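Local coordinates for protein cytochrome c' (Allochromatium vinosum, PDB 5GYR) that binds heme c covalently as a high-spin bacterial cytochrome whose iron has no sixth ligand, and whose exact function is not known, at residues A[24-29]-A[41-46]. Sequence-based numbering, arbitrary orientation.
Sequences GKIKAN and AAANVI
Lys-25 and Ile-26 of helix 5-31 meet Ala-42, Ala-43 and Ile-46 of helix 36-50, joining the first two helices of the cytochrome c' four-helix bundle as an antiparallel hairpin. The axes of segments 24-29 and 41-46 approach to 9.6 Å, their directions 149° apart; the contact rests on apolar packing without hydrogen bonds. Lys-25 suits the margin: its aliphatic chain reaches toward the second helix, CE 4.4 Å from Ala-42 CB, its ammonium end in cation-pi contact with Trp-21. Ile-26 CG1 is anti to the carbonyl carbon (chi1 -65°), sending the longer branch across the gap. Ala-42 points its methyl at this branch, 3.7 Å from Ile-26 CG1; so small a residue lets the two CA atoms come within 6.7 Å. Ile-26 CD1 lies beside the Ala-43 backbone and meets Ile-46 CD1 tip to tip at 3.7 Å; the Ile-46 side chain is also about 4 Å from heme c. Phe-114 of the second subunit packs on Ile-26, consistent with a domain-swapped assembly. One turn on, Asn-29 braces its own helix: OD1 accepts from Asn-35 N in the loop, and ND2 donates an almost straight bond (170°) to Lys-25 O, 2.9 Å away, from the face opposite Asn-29 N.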
# COMPACT_ATOMS: atom_id res chain seq x y z
N GLY A 24 18.40 -7.88 18.89
CA GLY A 24 19.68 -7.99 19.59
C GLY A 24 19.54 -8.71 20.92
O GLY A 24 20.42 -9.48 21.32
N LYS A 25 18.43 -8.49 21.61
CA LYS A 25 18.19 -9.21 22.86
C LYS A 25 18.00 -10.71 22.63
O LYS A 25 18.47 -11.52 23.40
CB LYS A 25 16.98 -8.64 23.61
CG LYS A 25 17.25 -7.26 24.23
CD LYS A 25 16.13 -6.84 25.17
CE LYS A 25 14.87 -6.47 24.41
NZ LYS A 25 13.69 -6.29 25.28
N ILE A 26 17.30 -11.06 21.55
CA ILE A 26 17.09 -12.47 21.25
C ILE A 26 18.44 -13.13 20.97
O ILE A 26 18.72 -14.19 21.49
CB ILE A 26 16.11 -12.68 20.08
CG1 ILE A 26 14.71 -12.17 20.48
CG2 ILE A 26 16.02 -14.15 19.71
CD1 ILE A 26 13.69 -12.19 19.36
N LYS A 27 19.28 -12.47 20.17
CA LYS A 27 20.60 -12.96 19.84
C LYS A 27 21.41 -13.18 21.11
O LYS A 27 22.04 -14.21 21.28
CB LYS A 27 21.32 -12.00 18.91
CG LYS A 27 22.70 -12.48 18.52
CD LYS A 27 23.47 -11.46 17.73
CE LYS A 27 24.88 -11.96 17.49
NZ LYS A 27 25.47 -11.39 16.26
N ALA A 28 21.37 -12.22 22.03
CA ALA A 28 22.12 -12.31 23.28
C ALA A 28 21.67 -13.49 24.12
O ALA A 28 22.49 -14.22 24.69
CB ALA A 28 21.97 -11.02 24.09
N ASN A 29 20.36 -13.71 24.18
CA ASN A 29 19.81 -14.86 24.90
C ASN A 29 20.22 -16.21 24.29
O ASN A 29 20.50 -17.17 25.02
CB ASN A 29 18.28 -14.80 24.99
CG ASN A 29 17.81 -13.94 26.13
OD1 ASN A 29 17.58 -14.44 27.23
ND2 ASN A 29 17.64 -12.66 25.88
N ALA A 41 9.04 -11.81 25.21
CA ALA A 41 8.69 -10.39 25.18
C ALA A 41 9.31 -9.68 23.98
O ALA A 41 8.65 -8.88 23.32
CB ALA A 41 9.11 -9.71 26.48
N ALA A 42 10.55 -10.01 23.66
CA ALA A 42 11.22 -9.42 22.51
C ALA A 42 10.55 -9.84 21.20
O ALA A 42 10.33 -9.02 20.32
CB ALA A 42 12.69 -9.79 22.48
N ALA A 43 10.25 -11.13 21.08
CA ALA A 43 9.59 -11.64 19.88
C ALA A 43 8.21 -11.00 19.71
O ALA A 43 7.78 -10.71 18.60
CB ALA A 43 9.46 -13.16 19.95
N ASN A 44 7.52 -10.76 20.82
CA ASN A 44 6.20 -10.12 20.75
C ASN A 44 6.27 -8.70 20.21
O ASN A 44 5.39 -8.27 19.48
CB ASN A 44 5.48 -10.11 22.10
CG ASN A 44 5.01 -11.49 22.53
OD1 ASN A 44 4.94 -12.39 21.71
ND2 ASN A 44 4.65 -11.67 23.80
N VAL A 45 7.34 -7.98 20.56
CA VAL A 45 7.54 -6.66 19.99
C VAL A 45 7.73 -6.76 18.47
O VAL A 45 7.15 -5.99 17.72
CB VAL A 45 8.77 -5.95 20.58
CG1 VAL A 45 9.10 -4.68 19.83
CG2 VAL A 45 8.53 -5.64 22.05
N ILE A 46 8.57 -7.69 18.04
CA ILE A 46 8.87 -7.81 16.61
C ILE A 46 7.59 -8.13 15.84
O ILE A 46 7.30 -7.51 14.81
CB ILE A 46 10.00 -8.81 16.33
CG1 ILE A 46 11.30 -8.29 16.98
CG2 ILE A 46 10.21 -9.00 14.84
CD1 ILE A 46 12.25 -9.34 17.47